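Local coordinates for metallo-beta-lactamase domain-containing protein (Enterococcus faecalis, PDB 2AZ4) that is of unknown function but carries a two-zinc site in a metallo-beta-lactamase fold and probably acts as a hydrolase, perhaps an RNA-binding exonuclease, at residues Gln255-Gly260 with Trp330-Gln335; Gly342-His347 with Asp371-Arg376. All blocks are in the same frame, centred on the assembly; numbering follows the deposited sequence.

How the contacts relate
Both contacts are parallel strand pairs in one six-stranded parallel sheet, remote from the zinc ions. Contact 1 joins strands 256-260 and 328-331 in the interior of the sheet; contact 2 joins strand 344-348 to strand 373-376, the outermost strand on its side. The centres lie about 10 Å apart, and strand 344-348 bridges them through backbone bonds such as I346 N to T257 O (2.9 Å). Contact 1 is the more buried; its backbone pairing is short, and side chains add a methyl over an indole and an amide-to-amide hydrogen bond. Contact 2 is partly exposed and rests on a longer series of backbone bonds, four of them nearly along the C=O axis, with aromatic and aliphatic packing on the two faces.

Contact 1: Gln255-Gly260 with Trp330-Gln335; sequences QITFNG and WQVVNQ
The indole of W330 receives the methyl of T257 on one face: CG2 stands 3.5 Å from the centroid of the five-membered ring and 18° off its normal, a CH-pi contact. At the edge of the same indole, in its plane, lies the Q255 amide nitrogen, NE2 being 3.7 Å from W330 CZ2; Q255 OE1 accepts from Q340 N, which helps to set the amide there. With T257 chi1 at 59°, OG1 lies between backbone N and carbonyl carbon and CG2 is anti to the carbonyl carbon, which sets the methyl over the indole. The F258 ring lies with Q331 on the other face of the sheet, CE2 4.0 Å from Q331 CB.

The parallel pairing is short. F258 grips its neighbour twice, N donating to W330 O (3.0 Å) from above the carbonyl plane, and O accepting V332 N (2.9 Å) nearly along the C=O axis; W330 N to I256 O is weak. A side-chain bond is added: Q331 NE2 donates to N259 OD1 at 3.0 Å, in the carbonyl plane and with an N-H...O angle of 165°. Q331 OE1 accepts from E282 N, so both ends of this amide are held.

This is an interior pair of a parallel alpha/beta sheet, in the chain between zinc ligands D189 and H404 but away from the metals. Strand 278-282 flanks 328-331 on the side away from 256-260, its L281 meeting F258 and Q331. Helix 318-323 packs on W330 through Y318, L321 and L322, and strand 344-348 borders the other edge of 256-260.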
ATOM      1  N   GLN A 255      -9.616   4.523 -30.002  1.00 19.98           N
ATOM      2  CA  GLN A 255      -9.545   3.576 -28.909  1.00 19.36           C
ATOM      3  C   GLN A 255      -8.832   4.242 -27.743  1.00 18.08           C
ATOM      4  O   GLN A 255      -7.770   4.846 -27.921  1.00 18.39           O
ATOM      5  CB  GLN A 255      -8.824   2.297 -29.325  1.00 19.27           C
ATOM      6  CG  GLN A 255      -8.707   1.281 -28.198  1.00 19.51           C
ATOM      7  CD  GLN A 255      -8.218  -0.069 -28.710  1.00 20.82           C
ATOM      8  OE1 GLN A 255      -7.063  -0.214 -29.041  1.00 24.38           O
ATOM      9  NE2 GLN A 255      -9.100  -1.054 -28.755  1.00 23.06           N
ATOM     10  N   ILE A 256      -9.448   4.177 -26.566  1.00 17.59           N
ATOM     11  CA  ILE A 256      -8.786   4.644 -25.331  1.00 17.89           C
ATOM     12  C   ILE A 256      -8.841   3.565 -24.257  1.00 16.65           C
ATOM     13  O   ILE A 256      -9.910   3.049 -23.952  1.00 16.13           O
ATOM     14  CB  ILE A 256      -9.424   5.921 -24.755  1.00 17.29           C
ATOM     15  CG1 ILE A 256      -9.590   6.988 -25.857  1.00 19.38           C
ATOM     16  CG2 ILE A 256      -8.556   6.448 -23.576  1.00 18.29           C
ATOM     17  CD1 ILE A 256     -10.343   8.230 -25.393  1.00 18.78           C
ATOM     18  N   THR A 257      -7.687   3.266 -23.673  1.00 16.87           N
ATOM     19  CA  THR A 257      -7.579   2.248 -22.637  1.00 17.32           C
ATOM     20  C   THR A 257      -6.736   2.795 -21.500  1.00 16.82           C
ATOM     21  O   THR A 257      -6.059   3.812 -21.659  1.00 17.22           O
ATOM     22  CB  THR A 257      -6.958   0.934 -23.186  1.00 17.74           C
ATOM     23  OG1 THR A 257      -5.664   1.207 -23.712  1.00 18.09           O
ATOM     24  CG2 THR A 257      -7.818   0.353 -24.302  1.00 18.96           C
ATOM     25  N   PHE A 258      -6.761   2.125 -20.358  1.00 15.91           N
ATOM     26  CA  PHE A 258      -6.006   2.595 -19.219  1.00 15.25           C
ATOM     27  C   PHE A 258      -5.690   1.420 -18.318  1.00 14.97           C
ATOM     28  O   PHE A 258      -6.183   0.312 -18.535  1.00 15.31           O
ATOM     29  CB  PHE A 258      -6.817   3.658 -18.453  1.00 15.22           C
ATOM     30  CG  PHE A 258      -7.902   3.080 -17.577  1.00 15.34           C
ATOM     31  CD1 PHE A 258      -7.745   3.045 -16.201  1.00 14.50           C
ATOM     32  CD2 PHE A 258      -9.063   2.544 -18.135  1.00 17.86           C
ATOM     33  CE1 PHE A 258      -8.740   2.496 -15.386  1.00 17.13           C
ATOM     34  CE2 PHE A 258     -10.066   1.987 -17.325  1.00 17.25           C
ATOM     35  CZ  PHE A 258      -9.903   1.972 -15.960  1.00 18.55           C
ATOM     36  N   ASN A 259      -4.888   1.669 -17.292  1.00 15.03           N
ATOM     37  CA  ASN A 259      -4.743   0.718 -16.196  1.00 16.03           C
ATOM     38  C   ASN A 259      -4.338   1.461 -14.942  1.00 16.48           C
ATOM     39  O   ASN A 259      -3.800   2.572 -15.019  1.00 17.17           O
ATOM     40  CB  ASN A 259      -3.774  -0.408 -16.548  1.00 15.05           C
ATOM     41  CG  ASN A 259      -3.902  -1.636 -15.604  1.00 15.91           C
ATOM     42  OD1 ASN A 259      -4.877  -1.796 -14.877  1.00 18.35           O
ATOM     43  ND2 ASN A 259      -2.909  -2.487 -15.632  1.00 16.96           N
ATOM     44  N   GLY A 260      -4.628   0.866 -13.786  1.00 16.47           N
ATOM     45  CA  GLY A 260      -4.261   1.467 -12.522  1.00 16.87           C
ATOM     46  C   GLY A 260      -3.843   0.343 -11.601  1.00 17.09           C
ATOM     47  O   GLY A 260      -3.795  -0.822 -12.005  1.00 17.21           O
ATOM     48  N   TRP A 330     -11.671   1.307 -21.542  1.00 17.65           N
ATOM     49  CA  TRP A 330     -11.491  -0.002 -20.904  1.00 16.61           C
ATOM     50  C   TRP A 330     -10.114  -0.287 -20.324  1.00 15.95           C
ATOM     51  O   TRP A 330      -9.115   0.267 -20.752  1.00 16.25           O
ATOM     52  CB  TRP A 330     -11.953  -1.147 -21.801  1.00 16.50           C
ATOM     53  CG  TRP A 330     -11.250  -1.317 -23.164  1.00 16.63           C
ATOM     54  CD1 TRP A 330     -11.526  -0.631 -24.315  1.00 17.89           C
ATOM     55  CD2 TRP A 330     -10.243  -2.288 -23.505  1.00 15.55           C
ATOM     56  NE1 TRP A 330     -10.731  -1.097 -25.354  1.00 17.34           N
ATOM     57  CE2 TRP A 330      -9.929  -2.106 -24.879  1.00 16.79           C
ATOM     58  CE3 TRP A 330      -9.554  -3.275 -22.778  1.00 14.50           C
ATOM     59  CZ2 TRP A 330      -8.962  -2.891 -25.547  1.00 15.65           C
ATOM     60  CZ3 TRP A 330      -8.564  -4.057 -23.446  1.00 16.14           C
ATOM     61  CH2 TRP A 330      -8.300  -3.864 -24.816  1.00 17.18           C
ATOM     62  N   GLN A 331     -10.080  -1.152 -19.321  1.00 15.96           N
ATOM     63  CA  GLN A 331      -8.852  -1.421 -18.596  1.00 15.52           C
ATOM     64  C   GLN A 331      -8.071  -2.500 -19.344  1.00 15.33           C
ATOM     65  O   GLN A 331      -8.510  -3.657 -19.419  1.00 14.64           O
ATOM     66  CB  GLN A 331      -9.181  -1.873 -17.168  1.00 16.32           C
ATOM     67  CG  GLN A 331      -7.981  -2.370 -16.332  1.00 14.63           C
ATOM     68  CD  GLN A 331      -8.388  -2.970 -14.987  1.00 15.64           C
ATOM     69  OE1 GLN A 331      -9.540  -3.335 -14.801  1.00 15.22           O
ATOM     70  NE2 GLN A 331      -7.425  -3.092 -14.043  1.00 15.22           N
ATOM     71  N   VAL A 332      -6.913  -2.151 -19.890  1.00 14.81           N
ATOM     72  CA  VAL A 332      -6.077  -3.173 -20.565  1.00 15.08           C
ATOM     73  C   VAL A 332      -4.987  -3.636 -19.600  1.00 15.34           C
ATOM     74  O   VAL A 332      -4.313  -2.808 -18.978  1.00 14.78           O
ATOM     75  CB  VAL A 332      -5.478  -2.659 -21.905  1.00 15.25           C
ATOM     76  CG1 VAL A 332      -4.674  -1.371 -21.689  1.00 14.74           C
ATOM     77  CG2 VAL A 332      -4.619  -3.733 -22.593  1.00 14.52           C
ATOM     78  N   VAL A 333      -4.834  -4.956 -19.461  1.00 16.16           N
ATOM     79  CA  VAL A 333      -3.903  -5.540 -18.483  1.00 16.84           C
ATOM     80  C   VAL A 333      -2.805  -6.441 -19.088  1.00 16.79           C
ATOM     81  O   VAL A 333      -1.823  -6.789 -18.417  1.00 16.80           O
ATOM     82  CB  VAL A 333      -4.668  -6.313 -17.377  1.00 17.61           C
ATOM     83  CG1 VAL A 333      -5.597  -5.367 -16.616  1.00 18.11           C
ATOM     84  CG2 VAL A 333      -5.464  -7.513 -17.974  1.00 17.48           C
ATOM     85  N   ASN A 334      -3.007  -6.851 -20.340  1.00 17.63           N
ATOM     86  CA  ASN A 334      -2.081  -7.669 -21.099  1.00 17.96           C
ATOM     87  C   ASN A 334      -2.488  -7.702 -22.580  1.00 17.56           C
ATOM     88  O   ASN A 334      -3.364  -6.967 -22.991  1.00 17.34           O
ATOM     89  CB  ASN A 334      -1.978  -9.096 -20.528  1.00 18.56           C
ATOM     90  CG  ASN A 334      -3.304  -9.868 -20.615  1.00 19.82           C
ATOM     91  OD1 ASN A 334      -4.298  -9.389 -21.174  1.00 20.48           O
ATOM     92  ND2 ASN A 334      -3.312 -11.075 -20.063  1.00 21.91           N
ATOM     93  N   GLN A 335      -1.828  -8.556 -23.361  1.00 17.44           N
ATOM     94  CA  GLN A 335      -1.999  -8.632 -24.815  1.00 17.44           C
ATOM     95  C   GLN A 335      -1.982  -7.263 -25.467  1.00 17.00           C
ATOM     96  O   GLN A 335      -2.882  -6.940 -26.235  1.00 16.56           O
ATOM     97  CB  GLN A 335      -3.288  -9.383 -25.194  1.00 17.12           C
ATOM     98  CG  GLN A 335      -3.237 -10.861 -24.875  1.00 18.48           C
ATOM     99  CD  GLN A 335      -4.347 -11.631 -25.590  1.00 19.21           C
ATOM    100  OE1 GLN A 335      -4.297 -11.841 -26.819  1.00 16.65           O
ATOM    101  NE2 GLN A 335      -5.366 -12.022 -24.835  1.00 16.88           N
TER
HETATM  102  O   HOH W   1      -1.240  -1.838 -17.997  1.00 25.30           O

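Contact 2: Gly342-His347 with Asp371-Arg376; sequences GSLYIH and DITFVR
A tight approach of H347 CB to F374 CE1 (3.4 Å) is the least ordinary feature here, since the two residues are offset along the strands rather than directly paired. CG anti to the backbone N in both residues lays the two side chains over the same face, where they cross obliquely, the imidazole and phenyl planes inclined at 39°. Y345, the true partner of F374 in the register, runs alongside it and points the same way; F374 CD1 sits at the edge of the tyrosine ring, in its plane, 3.9 Å from Y345 CD2. These three aromatic groups occupy one face. On the opposite face the L344 and V375 side chains cross obliquely, L344 CD1 3.7 Å from V375 CG2, and L344 CD1 also touches T373 CG2.

Four backbone hydrogen bonds, all nearly along their C=O axes, define the parallel pairing. T373 N donates to S343 O, more bent at its N-H (138°), Y345 N to T373 O in an almost linear bond (174°), V375 N to Y345 O, and H347 N to V375 O, the shortest at 2.7 Å. At the entrance G342 N adds a weak bond to D371 O. D371, with positive phi, is the C-prime residue of the Schellman motif that ends the preceding helix, and the chain turns there into the strand. R376 NH1 lies 4.4 Å from H347 ND1 without bonding to it; it binds L353 O and Y360 OH instead.

The two strands are the beta elements of a beta-alpha-beta unit whose connection runs through helix 358-369. That helix packs on the aromatic face, with Y360, L364 and L367 against F374, while strand 256-260 adjoins 344-348 on its inner edge.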
ATOM      1  N   GLY A 342      -2.350   3.805 -33.342  1.00 23.28           N
ATOM      2  CA  GLY A 342      -2.826   5.172 -33.192  1.00 23.03           C
ATOM      3  C   GLY A 342      -3.721   5.399 -31.981  1.00 22.38           C
ATOM      4  O   GLY A 342      -4.250   6.506 -31.783  1.00 22.40           O
ATOM      5  N   SER A 343      -3.922   4.361 -31.175  1.00 21.08           N
ATOM      6  CA  SER A 343      -4.805   4.502 -30.012  1.00 19.92           C
ATOM      7  C   SER A 343      -4.096   5.203 -28.824  1.00 20.15           C
ATOM      8  O   SER A 343      -2.899   5.533 -28.888  1.00 19.91           O
ATOM      9  CB  SER A 343      -5.389   3.143 -29.620  1.00 19.07           C
ATOM     10  OG  SER A 343      -4.386   2.309 -29.079  1.00 17.14           O
ATOM     11  N   LEU A 344      -4.852   5.434 -27.749  1.00 20.01           N
ATOM     12  CA  LEU A 344      -4.355   6.145 -26.577  1.00 19.26           C
ATOM     13  C   LEU A 344      -4.385   5.204 -25.388  1.00 18.85           C
ATOM     14  O   LEU A 344      -5.381   4.548 -25.152  1.00 19.44           O
ATOM     15  CB  LEU A 344      -5.227   7.371 -26.301  1.00 19.37           C
ATOM     16  CG  LEU A 344      -4.904   8.279 -25.095  1.00 18.80           C
ATOM     17  CD1 LEU A 344      -3.485   8.856 -25.181  1.00 16.66           C
ATOM     18  CD2 LEU A 344      -5.988   9.395 -24.970  1.00 18.74           C
ATOM     19  N   TYR A 345      -3.277   5.120 -24.668  1.00 18.76           N
ATOM     20  CA  TYR A 345      -3.215   4.329 -23.438  1.00 17.92           C
ATOM     21  C   TYR A 345      -2.794   5.230 -22.277  1.00 17.66           C
ATOM     22  O   TYR A 345      -1.787   5.918 -22.341  1.00 17.57           O
ATOM     23  CB  TYR A 345      -2.260   3.137 -23.588  1.00 17.94           C
ATOM     24  CG  TYR A 345      -1.927   2.476 -22.259  1.00 16.55           C
ATOM     25  CD1 TYR A 345      -2.892   1.732 -21.566  1.00 15.80           C
ATOM     26  CD2 TYR A 345      -0.670   2.621 -21.679  1.00 17.50           C
ATOM     27  CE1 TYR A 345      -2.592   1.136 -20.332  1.00 14.74           C
ATOM     28  CE2 TYR A 345      -0.371   2.022 -20.445  1.00 15.13           C
ATOM     29  CZ  TYR A 345      -1.339   1.295 -19.788  1.00 13.79           C
ATOM     30  OH  TYR A 345      -1.057   0.717 -18.570  1.00 18.04           O
ATOM     31  N   ILE A 346      -3.576   5.199 -21.209  1.00 18.17           N
ATOM     32  CA  ILE A 346      -3.344   6.048 -20.053  1.00 17.69           C
ATOM     33  C   ILE A 346      -2.833   5.180 -18.921  1.00 17.10           C
ATOM     34  O   ILE A 346      -3.534   4.302 -18.430  1.00 16.71           O
ATOM     35  CB  ILE A 346      -4.619   6.801 -19.643  1.00 18.27           C
ATOM     36  CG1 ILE A 346      -5.077   7.707 -20.798  1.00 17.52           C
ATOM     37  CG2 ILE A 346      -4.372   7.604 -18.362  1.00 17.72           C
ATOM     38  CD1 ILE A 346      -6.592   7.967 -20.775  1.00 17.87           C
ATOM     39  N   HIS A 347      -1.578   5.419 -18.557  1.00 16.86           N
ATOM     40  CA  HIS A 347      -0.895   4.644 -17.541  1.00 17.05           C
ATOM     41  C   HIS A 347      -1.016   5.378 -16.209  1.00 16.96           C
ATOM     42  O   HIS A 347      -0.365   6.399 -16.000  1.00 17.24           O
ATOM     43  CB  HIS A 347       0.572   4.482 -17.942  1.00 16.83           C
ATOM     44  CG  HIS A 347       1.248   3.325 -17.284  1.00 17.16           C
ATOM     45  ND1 HIS A 347       2.368   3.465 -16.497  1.00 21.01           N
ATOM     46  CD2 HIS A 347       0.935   2.011 -17.265  1.00 15.47           C
ATOM     47  CE1 HIS A 347       2.744   2.278 -16.053  1.00 18.17           C
ATOM     48  NE2 HIS A 347       1.883   1.380 -16.497  1.00 20.53           N
ATOM     49  N   ASP A 371       2.574   2.664 -32.601  1.00 32.41           N
ATOM     50  CA  ASP A 371       2.058   4.042 -32.699  1.00 32.21           C
ATOM     51  C   ASP A 371       0.916   4.258 -31.673  1.00 31.09           C
ATOM     52  O   ASP A 371      -0.077   4.921 -31.961  1.00 31.13           O
ATOM     53  CB  ASP A 371       1.573   4.318 -34.135  1.00 32.76           C
ATOM     54  CG  ASP A 371       1.501   5.807 -34.476  1.00 35.79           C
ATOM     55  OD1 ASP A 371       2.354   6.592 -33.986  1.00 38.50           O
ATOM     56  OD2 ASP A 371       0.584   6.193 -35.258  1.00 39.06           O
ATOM     57  N   ILE A 372       1.052   3.661 -30.491  1.00 29.77           N
ATOM     58  CA  ILE A 372       0.090   3.896 -29.396  1.00 28.43           C
ATOM     59  C   ILE A 372       0.659   5.024 -28.550  1.00 27.56           C
ATOM     60  O   ILE A 372       1.787   4.914 -28.055  1.00 27.86           O
ATOM     61  CB  ILE A 372      -0.147   2.620 -28.547  1.00 28.39           C
ATOM     62  CG1 ILE A 372      -0.710   1.480 -29.419  1.00 27.79           C
ATOM     63  CG2 ILE A 372      -1.092   2.893 -27.356  1.00 28.29           C
ATOM     64  CD1 ILE A 372      -0.735   0.126 -28.710  1.00 28.15           C
ATOM     65  N   THR A 373      -0.078   6.129 -28.439  1.00 26.57           N
ATOM     66  CA  THR A 373       0.314   7.224 -27.550  1.00 26.18           C
ATOM     67  C   THR A 373       0.251   6.800 -26.069  1.00 25.89           C
ATOM     68  O   THR A 373      -0.798   6.378 -25.574  1.00 26.71           O
ATOM     69  CB  THR A 373      -0.542   8.473 -27.766  1.00 26.66           C
ATOM     70  OG1 THR A 373      -0.453   8.887 -29.139  1.00 27.74           O
ATOM     71  CG2 THR A 373      -0.089   9.616 -26.843  1.00 24.93           C
ATOM     72  N   PHE A 374       1.379   6.906 -25.383  1.00 24.50           N
ATOM     73  CA  PHE A 374       1.477   6.551 -23.971  1.00 23.24           C
ATOM     74  C   PHE A 374       1.392   7.834 -23.154  1.00 23.23           C
ATOM     75  O   PHE A 374       2.113   8.812 -23.432  1.00 22.67           O
ATOM     76  CB  PHE A 374       2.814   5.878 -23.711  1.00 22.61           C
ATOM     77  CG  PHE A 374       3.126   5.647 -22.254  1.00 22.19           C
ATOM     78  CD1 PHE A 374       2.762   4.454 -21.633  1.00 20.26           C
ATOM     79  CD2 PHE A 374       3.811   6.600 -21.513  1.00 21.18           C
ATOM     80  CE1 PHE A 374       3.059   4.217 -20.310  1.00 20.69           C
ATOM     81  CE2 PHE A 374       4.123   6.358 -20.158  1.00 20.73           C
ATOM     82  CZ  PHE A 374       3.740   5.163 -19.571  1.00 20.60           C
ATOM     83  N   VAL A 375       0.505   7.830 -22.160  1.00 22.89           N
ATOM     84  CA  VAL A 375       0.348   8.979 -21.282  1.00 23.24           C
ATOM     85  C   VAL A 375       0.479   8.538 -19.849  1.00 23.05           C
ATOM     86  O   VAL A 375      -0.276   7.693 -19.385  1.00 22.61           O
ATOM     87  CB  VAL A 375      -0.986   9.727 -21.526  1.00 24.00           C
ATOM     88  CG1 VAL A 375      -1.168  10.855 -20.506  1.00 23.93           C
ATOM     89  CG2 VAL A 375      -0.996  10.314 -22.921  1.00 24.14           C
ATOM     90  N   ARG A 376       1.464   9.107 -19.165  1.00 22.67           N
ATOM     91  CA  ARG A 376       1.635   8.895 -17.756  1.00 23.00           C
ATOM     92  C   ARG A 376       0.714   9.835 -16.972  1.00 23.17           C
ATOM     93  O   ARG A 376       0.856  11.068 -17.017  1.00 23.06           O
ATOM     94  CB  ARG A 376       3.093   9.087 -17.357  1.00 23.38           C
ATOM     95  CG  ARG A 376       3.391   8.562 -15.958  1.00 26.29           C
ATOM     96  CD  ARG A 376       4.865   8.646 -15.603  1.00 29.33           C
ATOM     97  NE  ARG A 376       5.027   8.369 -14.176  1.00 32.34           N
ATOM     98  CZ  ARG A 376       5.182   7.150 -13.666  1.00 33.82           C
ATOM     99  NH1 ARG A 376       5.221   6.091 -14.473  1.00 32.41           N
ATOM    100  NH2 ARG A 376       5.296   6.989 -12.349  1.00 33.96           N
TER